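Local coordinates for Dps family protein (Staphylococcus aureus subsp. aureus, PDB 2D5K) that probably oxidises and stores iron inside a hollow twelve-subunit shell of the ferritin-like Dps family and compacts the bacterial nucleoid, at residues E11-Q15 / E79-V83; W19-Y23 / A52-V56; K25-F29 / E98-D102; F103-S107 / Q133-D137. One frame throughout, in Å; residues are numbered along the deposited sequence.

Interaction 1. Residues E11-Q15 / E79-V83; sequences ELNQQ and EQSIV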
# COMPACT_ATOMS: atom_id res chain seq x y z
N GLU B 11 39.49 -1.98 -8.19
CA GLU B 11 38.44 -1.79 -9.18
C GLU B 11 37.14 -1.31 -8.52
O GLU B 11 36.42 -0.48 -9.08
CB GLU B 11 38.16 -3.09 -9.94
CG GLU B 11 39.30 -3.55 -10.84
CD GLU B 11 39.71 -2.48 -11.84
OE1 GLU B 11 38.82 -1.83 -12.42
OE2 GLU B 11 40.94 -2.31 -12.05
N LEU B 12 36.85 -1.85 -7.34
CA LEU B 12 35.64 -1.47 -6.61
C LEU B 12 35.73 -0.00 -6.18
O LEU B 12 34.77 0.76 -6.35
CB LEU B 12 35.45 -2.37 -5.39
CG LEU B 12 34.97 -3.80 -5.69
CD1 LEU B 12 35.20 -4.70 -4.47
CD2 LEU B 12 33.50 -3.78 -6.07
N ASN B 13 36.87 0.40 -5.64
CA ASN B 13 37.04 1.79 -5.21
C ASN B 13 37.01 2.75 -6.38
O ASN B 13 36.55 3.89 -6.24
CB ASN B 13 38.33 1.97 -4.41
CG ASN B 13 38.12 1.79 -2.92
OD1 ASN B 13 37.08 2.17 -2.38
ND2 ASN B 13 39.12 1.21 -2.25
N GLN B 14 37.50 2.31 -7.54
CA GLN B 14 37.49 3.16 -8.72
C GLN B 14 36.05 3.56 -9.02
O GLN B 14 35.77 4.70 -9.37
CB GLN B 14 38.09 2.42 -9.92
CG GLN B 14 37.94 3.15 -11.26
CD GLN B 14 38.76 4.43 -11.33
OE1 GLN B 14 39.99 4.40 -11.24
NE2 GLN B 14 38.08 5.56 -11.49
N GLN B 15 35.12 2.61 -8.87
CA GLN B 15 33.72 2.89 -9.12
C GLN B 15 33.09 3.70 -7.98
O GLN B 15 32.23 4.54 -8.22
CB GLN B 15 32.92 1.60 -9.35
CG GLN B 15 33.33 0.83 -10.60
CD GLN B 15 33.42 1.71 -11.83
OE1 GLN B 15 32.54 2.54 -12.08
NE2 GLN B 15 34.48 1.54 -12.61
N GLU B 79 40.28 12.26 -6.65
CA GLU B 79 41.59 11.83 -7.12
C GLU B 79 41.52 10.61 -8.04
O GLU B 79 42.22 10.55 -9.06
CB GLU B 79 42.50 11.50 -5.94
CG GLU B 79 42.59 12.60 -4.89
CD GLU B 79 43.56 12.27 -3.77
OE1 GLU B 79 43.52 11.13 -3.25
OE2 GLU B 79 44.36 13.16 -3.40
N GLN B 80 40.68 9.65 -7.70
CA GLN B 80 40.57 8.42 -8.48
C GLN B 80 39.56 8.44 -9.64
O GLN B 80 39.78 7.80 -10.67
CB GLN B 80 40.22 7.25 -7.56
CG GLN B 80 41.07 7.15 -6.30
CD GLN B 80 40.68 5.97 -5.44
OE1 GLN B 80 41.11 5.86 -4.28
NE2 GLN B 80 39.88 5.07 -5.99
N SER B 81 38.47 9.17 -9.46
CA SER B 81 37.41 9.25 -10.46
C SER B 81 37.79 9.62 -11.89
O SER B 81 38.56 10.56 -12.12
CB SER B 81 36.33 10.22 -9.98
OG SER B 81 35.30 10.35 -10.94
N ILE B 82 37.23 8.90 -12.86
CA ILE B 82 37.47 9.21 -14.27
C ILE B 82 36.34 10.15 -14.69
O ILE B 82 36.34 10.72 -15.78
CB ILE B 82 37.46 7.96 -15.18
CG1 ILE B 82 36.10 7.26 -15.12
CG2 ILE B 82 38.59 7.03 -14.77
CD1 ILE B 82 35.92 6.18 -16.17
N VAL B 83 35.36 10.30 -13.80
CA VAL B 83 34.24 11.20 -14.04
C VAL B 83 34.68 12.55 -13.48
O VAL B 83 35.04 12.65 -12.31
CB VAL B 83 32.96 10.75 -13.30
CG1 VAL B 83 31.88 11.81 -13.43
CG2 VAL B 83 32.48 9.42 -13.86
O HOH W 1 41.91 6.48 -11.71
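Gln14 of helix 5-32 reaches Gln80 at the C-terminal end of helix 74-80, the short helix carried by the long crossover connection of a ferritin-like four-helix bundle. Its CB starts an arm that runs anti to the backbone N (chi1 172°) and then bends at CG (chi2 67°), which swings the amide over the end of the short helix. CD comes within 3.6 Å of Gln80 O, and NE2 donates to that same oxygen at 2.9 Å, from above the carbonyl plane rather than along a lone pair. NE2 also bonds to Asn18 OD1 one turn further along helix 5-32, and it lies against Ile82 CG2. OE1 cannot bond to Gln80 O directly, since both are acceptors, so a water donates to each of them. A glutamine suits this place because its amide carries a donor and an acceptor on a flexible arm. Gln80 itself, extended, lies over Asn13, NE2 3.8 Å from Asn13 CB. Gln80 O belongs to the last helical residue before Ser81 turns away, and it is thereby held by both amide and water. Beyond the bend, Ser81 OG donates to Val83 O at 2.7 Å, in the carbonyl plane and on a lone pair.

Interaction 2. Residues W19-Y23 / A52-V56; sequences WTVAY and ASQYV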
# COMPACT_ATOMS: atom_id res chain seq x y z
N TRP B 19 31.23 7.14 -9.06
CA TRP B 19 29.85 7.42 -8.74
C TRP B 19 29.62 8.45 -7.65
O TRP B 19 28.56 9.06 -7.58
CB TRP B 19 29.11 6.11 -8.46
CG TRP B 19 29.04 5.28 -9.73
CD1 TRP B 19 29.90 4.30 -10.12
CD2 TRP B 19 28.11 5.46 -10.81
NE1 TRP B 19 29.57 3.86 -11.39
CE2 TRP B 19 28.48 4.56 -11.83
CE3 TRP B 19 27.01 6.31 -11.01
CZ2 TRP B 19 27.78 4.47 -13.04
CZ3 TRP B 19 26.32 6.22 -12.22
CH2 TRP B 19 26.71 5.31 -13.21
N THR B 20 30.62 8.65 -6.80
CA THR B 20 30.49 9.67 -5.77
C THR B 20 30.58 11.01 -6.50
O THR B 20 29.82 11.93 -6.23
CB THR B 20 31.60 9.55 -4.71
OG1 THR B 20 31.44 8.33 -3.98
CG2 THR B 20 31.53 10.72 -3.73
N VAL B 21 31.52 11.11 -7.44
CA VAL B 21 31.67 12.34 -8.21
C VAL B 21 30.43 12.54 -9.08
O VAL B 21 29.89 13.65 -9.17
CB VAL B 21 32.92 12.32 -9.10
CG1 VAL B 21 33.00 13.59 -9.93
CG2 VAL B 21 34.17 12.19 -8.23
N ALA B 22 29.98 11.47 -9.73
CA ALA B 22 28.81 11.54 -10.59
C ALA B 22 27.57 11.95 -9.81
O ALA B 22 26.70 12.66 -10.32
CB ALA B 22 28.57 10.19 -11.27
N TYR B 23 27.49 11.49 -8.56
CA TYR B 23 26.35 11.82 -7.70
C TYR B 23 26.15 13.33 -7.63
O TYR B 23 25.03 13.83 -7.79
CB TYR B 23 26.61 11.27 -6.29
CG TYR B 23 25.50 11.57 -5.31
CD1 TYR B 23 24.30 10.85 -5.34
CD2 TYR B 23 25.65 12.57 -4.35
CE1 TYR B 23 23.27 11.13 -4.43
CE2 TYR B 23 24.63 12.85 -3.44
CZ TYR B 23 23.45 12.14 -3.48
OH TYR B 23 22.46 12.42 -2.58
N ALA B 52 22.95 6.23 -8.45
CA ALA B 52 24.37 6.36 -8.17
C ALA B 52 24.65 6.10 -6.70
O ALA B 52 25.62 5.43 -6.35
CB ALA B 52 24.86 7.76 -8.56
N SER B 53 23.80 6.65 -5.83
CA SER B 53 23.99 6.47 -4.39
C SER B 53 23.88 4.99 -4.01
O SER B 53 24.59 4.52 -3.13
CB SER B 53 22.95 7.29 -3.60
OG SER B 53 21.63 6.85 -3.86
N GLN B 54 22.99 4.27 -4.69
CA GLN B 54 22.82 2.84 -4.42
C GLN B 54 24.10 2.08 -4.77
O GLN B 54 24.51 1.17 -4.05
CB GLN B 54 21.65 2.27 -5.21
CG GLN B 54 20.30 2.89 -4.88
CD GLN B 54 19.15 2.21 -5.60
OE1 GLN B 54 19.12 2.17 -6.83
NE2 GLN B 54 18.21 1.67 -4.83
N TYR B 55 24.73 2.46 -5.89
CA TYR B 55 25.97 1.81 -6.32
C TYR B 55 27.09 2.06 -5.33
O TYR B 55 27.82 1.15 -4.96
CB TYR B 55 26.43 2.32 -7.69
CG TYR B 55 25.59 1.89 -8.85
CD1 TYR B 55 25.07 0.60 -8.92
CD2 TYR B 55 25.34 2.77 -9.91
CE1 TYR B 55 24.32 0.19 -10.02
CE2 TYR B 55 24.59 2.36 -11.01
CZ TYR B 55 24.09 1.08 -11.06
OH TYR B 55 23.35 0.68 -12.14
N VAL B 56 27.22 3.32 -4.93
CA VAL B 56 28.26 3.70 -3.99
C VAL B 56 28.20 2.86 -2.71
O VAL B 56 29.22 2.38 -2.23
CB VAL B 56 28.16 5.20 -3.63
CG1 VAL B 56 29.09 5.54 -2.47
CG2 VAL B 56 28.53 6.04 -4.84
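Trp19 and Tyr55 form the aromatic part of this contact, an edge-to-face pair. Tyr55 CD2 sits 3.9 Å above the centre of the indole, and the ring planes meet at 62° with 5.1 Å between the Tyr55 centroid and that of the six-membered ring of Trp19. The bicyclic indole offers a broad face on which a ring edge can rest. Apolar contacts fill in around it. Ala52 CB touches Trp19 CE3 at 3.6 Å, close to the ring plane, and the small methyl suits the spot where the backbones come nearest, with 5.6 Å between Trp19 CA and Ala52 CA. Val56 turns CG2 against Trp19 CB at 3.7 Å. Here helices 5-32 and 38-65 pack antiparallel as neighbours in the four-helix bundle, their local axes 8.9 Å apart and crossing at -155°. The two small hydroxyls here bond within their own helices: Thr20 OG1, which lies beside both methyls of Val56, bonds to Val16 O, and Ser53 OG to Asn50 O. Towards the subunit boundary, the ring of Tyr23 brings CE1 to 3.9 Å from Ser53 CB, and it also meets Tyr23 of a second subunit, the two rings lying parallel.

Interaction 3. Residues K25-F29 / E98-D102; sequences KLHNF and ELSQD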
# COMPACT_ATOMS: atom_id res chain seq x y z
N LYS B 25 27.67 15.59 -9.72
CA LYS B 25 27.54 16.16 -11.06
C LYS B 25 26.09 16.04 -11.52
O LYS B 25 25.57 16.92 -12.20
CB LYS B 25 28.46 15.47 -12.07
CG LYS B 25 28.30 16.05 -13.47
CD LYS B 25 29.56 15.96 -14.32
CE LYS B 25 29.85 14.56 -14.79
NZ LYS B 25 30.98 14.57 -15.78
N LEU B 26 25.43 14.95 -11.13
CA LEU B 26 24.04 14.74 -11.51
C LEU B 26 23.13 15.73 -10.78
O LEU B 26 22.08 16.09 -11.29
CB LEU B 26 23.61 13.30 -11.24
CG LEU B 26 24.15 12.29 -12.26
CD1 LEU B 26 24.03 10.87 -11.70
CD2 LEU B 26 23.37 12.42 -13.56
N HIS B 27 23.52 16.15 -9.58
CA HIS B 27 22.73 17.14 -8.85
C HIS B 27 22.88 18.46 -9.59
O HIS B 27 21.91 19.19 -9.78
CB HIS B 27 23.24 17.32 -7.41
CG HIS B 27 22.59 16.39 -6.43
ND1 HIS B 27 22.91 15.05 -6.35
CD2 HIS B 27 21.63 16.61 -5.50
CE1 HIS B 27 22.17 14.49 -5.41
NE2 HIS B 27 21.39 15.41 -4.88
N ASN B 28 24.10 18.75 -10.02
CA ASN B 28 24.39 19.97 -10.77
C ASN B 28 23.51 20.03 -12.01
O ASN B 28 22.85 21.04 -12.27
CB ASN B 28 25.87 19.99 -11.15
CG ASN B 28 26.26 21.23 -11.94
OD1 ASN B 28 25.74 21.47 -13.03
ND2 ASN B 28 27.19 22.02 -11.40
N PHE B 29 23.48 18.95 -12.79
CA PHE B 29 22.67 18.92 -14.00
C PHE B 29 21.19 19.01 -13.65
O PHE B 29 20.41 19.66 -14.34
CB PHE B 29 22.97 17.66 -14.82
CG PHE B 29 24.34 17.65 -15.45
CD1 PHE B 29 25.21 18.73 -15.31
CD2 PHE B 29 24.76 16.55 -16.20
CE1 PHE B 29 26.47 18.72 -15.90
CE2 PHE B 29 26.03 16.53 -16.80
CZ PHE B 29 26.88 17.62 -16.64
N GLU B 98 27.71 14.75 -22.21
CA GLU B 98 28.78 14.43 -21.26
C GLU B 98 28.46 13.18 -20.45
O GLU B 98 29.34 12.36 -20.21
CB GLU B 98 29.06 15.59 -20.32
CG GLU B 98 30.25 15.30 -19.40
CD GLU B 98 30.88 16.54 -18.81
OE1 GLU B 98 31.27 17.43 -19.59
OE2 GLU B 98 30.99 16.61 -17.57
N LEU B 99 27.22 13.04 -20.01
CA LEU B 99 26.86 11.85 -19.25
C LEU B 99 27.04 10.63 -20.13
O LEU B 99 27.50 9.58 -19.67
CB LEU B 99 25.41 11.94 -18.76
CG LEU B 99 25.13 12.95 -17.65
CD1 LEU B 99 23.65 12.93 -17.31
CD2 LEU B 99 25.97 12.59 -16.42
N SER B 100 26.70 10.75 -21.41
CA SER B 100 26.86 9.62 -22.31
C SER B 100 28.33 9.24 -22.40
O SER B 100 28.68 8.05 -22.34
CB SER B 100 26.32 9.94 -23.71
OG SER B 100 26.52 8.83 -24.57
N GLN B 101 29.20 10.23 -22.54
CA GLN B 101 30.63 9.95 -22.61
C GLN B 101 31.10 9.32 -21.30
O GLN B 101 31.91 8.40 -21.30
CB GLN B 101 31.44 11.22 -22.89
CG GLN B 101 32.92 10.94 -23.14
CD GLN B 101 33.16 10.04 -24.34
OE1 GLN B 101 32.78 10.38 -25.46
NE2 GLN B 101 33.79 8.89 -24.12
N ASP B 102 30.58 9.81 -20.17
CA ASP B 102 30.96 9.24 -18.88
C ASP B 102 30.54 7.78 -18.81
O ASP B 102 31.30 6.91 -18.39
CB ASP B 102 30.31 9.99 -17.71
CG ASP B 102 30.97 11.32 -17.41
OD1 ASP B 102 32.19 11.46 -17.69
OD2 ASP B 102 30.29 12.22 -16.89
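Lys25 carries its charge across to Glu98 and Asp102, which stand one helical turn apart on helix 92-120, and the three form a salt-bridge network. With CG anti to the backbone N (chi1 178°) and a bend at chi3, the chain delivers NZ to 2.7 Å from Glu98 OE2 and equally 2.7 Å from Asp102 OD2. Asp102 receives it on the syn lone pair, while Glu98 OE2 is met on the anti side, 17° out of its carboxylate plane. Lys84 O gives the ammonium a third acceptor, and together they should compensate the charge of this buried lysine, whose long arm spans the wide gap between the helices. Helices 5-32 and 92-120 run antiparallel in the up-down-down-up bundle of ferritin-like proteins, but their local axes are 12.6 Å apart, and large side chains must bridge the space. The tight part is apolar: Leu99 CG lies in the plane of the Phe29 ring, 3.8 Å from CE2 at its edge, and Leu99 CD1 touches Leu26 CD2 at 3.8 Å. Over one face of that ring passes Lys25 CG. Packing slackens toward the partly exposed Glu98, whose OE2 is 4.3 Å from Phe29 CZ and whose OE1 bonds to Tyr90 OH.

Interaction 4. Residues F103-S107 / Q133-D137; sequences FTNIS and QTSVD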
# COMPACT_ATOMS: atom_id res chain seq x y z
N PHE B 103 29.30 7.51 -19.22
CA PHE B 103 28.79 6.14 -19.18
C PHE B 103 29.55 5.22 -20.13
O PHE B 103 29.75 4.04 -19.83
CB PHE B 103 27.29 6.14 -19.46
CG PHE B 103 26.46 6.51 -18.26
CD1 PHE B 103 26.80 7.60 -17.46
CD2 PHE B 103 25.34 5.76 -17.91
CE1 PHE B 103 26.05 7.94 -16.34
CE2 PHE B 103 24.58 6.09 -16.79
CZ PHE B 103 24.94 7.18 -16.00
N THR B 104 29.99 5.76 -21.26
CA THR B 104 30.77 4.96 -22.20
C THR B 104 32.10 4.62 -21.53
O THR B 104 32.57 3.47 -21.59
CB THR B 104 31.05 5.75 -23.50
OG1 THR B 104 29.84 5.85 -24.26
CG2 THR B 104 32.12 5.04 -24.35
N ASN B 105 32.71 5.61 -20.87
CA ASN B 105 33.98 5.39 -20.19
C ASN B 105 33.86 4.40 -19.05
O ASN B 105 34.72 3.53 -18.87
CB ASN B 105 34.54 6.71 -19.65
CG ASN B 105 34.90 7.70 -20.75
OD1 ASN B 105 35.10 7.31 -21.90
ND2 ASN B 105 35.00 8.97 -20.39
N ILE B 106 32.80 4.54 -18.26
CA ILE B 106 32.58 3.65 -17.13
C ILE B 106 32.32 2.22 -17.61
O ILE B 106 32.85 1.26 -17.04
CB ILE B 106 31.38 4.14 -16.28
CG1 ILE B 106 31.77 5.44 -15.58
CG2 ILE B 106 30.96 3.06 -15.27
CD1 ILE B 106 30.60 6.21 -14.99
N SER B 107 31.51 2.06 -18.65
CA SER B 107 31.21 0.73 -19.15
C SER B 107 32.50 0.03 -19.59
O SER B 107 32.65 -1.17 -19.38
CB SER B 107 30.23 0.79 -20.32
OG SER B 107 29.89 -0.52 -20.75
N GLN B 133 27.09 -2.52 -15.02
CA GLN B 133 27.28 -2.34 -16.46
C GLN B 133 25.95 -2.47 -17.20
O GLN B 133 25.72 -1.78 -18.19
CB GLN B 133 28.29 -3.37 -16.99
CG GLN B 133 28.70 -3.13 -18.44
CD GLN B 133 29.70 -4.16 -18.93
OE1 GLN B 133 29.52 -5.35 -18.69
NE2 GLN B 133 30.75 -3.70 -19.62
N THR B 134 25.08 -3.35 -16.71
CA THR B 134 23.77 -3.55 -17.33
C THR B 134 23.00 -2.22 -17.35
O THR B 134 22.50 -1.80 -18.39
CB THR B 134 22.92 -4.57 -16.53
OG1 THR B 134 23.58 -5.85 -16.54
CG2 THR B 134 21.54 -4.71 -17.16
N SER B 135 22.92 -1.57 -16.20
CA SER B 135 22.20 -0.31 -16.09
C SER B 135 22.90 0.82 -16.83
O SER B 135 22.26 1.64 -17.50
CB SER B 135 22.02 0.07 -14.62
OG SER B 135 21.36 1.33 -14.52
N VAL B 136 24.22 0.88 -16.72
CA VAL B 136 25.00 1.91 -17.40
C VAL B 136 24.76 1.85 -18.91
O VAL B 136 24.49 2.88 -19.55
CB VAL B 136 26.51 1.75 -17.10
CG1 VAL B 136 27.34 2.59 -18.07
CG2 VAL B 136 26.79 2.18 -15.65
N ASP B 137 24.85 0.66 -19.49
CA ASP B 137 24.64 0.50 -20.92
C ASP B 137 23.22 0.85 -21.34
O ASP B 137 23.00 1.45 -22.40
CB ASP B 137 24.96 -0.93 -21.36
CG ASP B 137 26.45 -1.24 -21.32
OD1 ASP B 137 27.25 -0.29 -21.17
OD2 ASP B 137 26.82 -2.43 -21.46
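Ser107 swings OG anti to its own N (chi1 -177°) while Asp137 turns CG to the side opposite its carbonyl carbon (chi1 -71°), and the two groups meet between the helices. Ser107 OG donates to Asp137 OD1 at 2.7 Å, on the syn lone pair of that oxygen. The small hydroxyl suits the close approach here, where Ser107 CA is 5.7 Å from Gln133 CA. Gln133, extended beyond CG, sends NE2 to Ser107 O at 3.2 Å in a weak bond and, also weakly, to Ser107 OG at 3.5 Å; its amide also bonds to Glu111 OE1. These residues join helices 92-120 and 123-147, an antiparallel helical hairpin that forms half of the four-helix bundle, the local axes 9.5 Å apart at -155°. Asp137 further serves the shell: its OD2 makes a salt bridge to Arg62 of a third subunit, which would tend to keep the carboxylate charged. The hydrophobic side rests on Val136: one branch, CG1, lies between ring and backbone of Phe103, 3.8 Å from Phe103 CD2, while CG2 faces Ile106 CG2 at 4.3 Å. Val136 O lies in the plane of the Phe103 ring, at its edge, 3.4 Å from CD2.

Interactions 1, 2 and 3 follow one another along helix 5-32, their centres about 11 Å apart from 1 to 2 and from 2 to 3. Interaction 4 adjoins interaction 3 along helix 92-120 and meets interaction 2 in the core: Trp19 CZ2 lies 3.6 Å from Val136 CG2 and Trp19 CH2 3.8 Å from Phe103 CZ. The crossover also links contacts: Val83 CG1 of interaction 1 packs 3.7 Å from Lys25 CE of interaction 3. Interactions 2 and 3 reach a second subunit, through Tyr23 and Asn28 respectively, whereas interaction 4 reaches a third. In Dps proteins the ferroxidase site lies between two subunits; the four contacts themselves contain no metal and build the surrounding bundle.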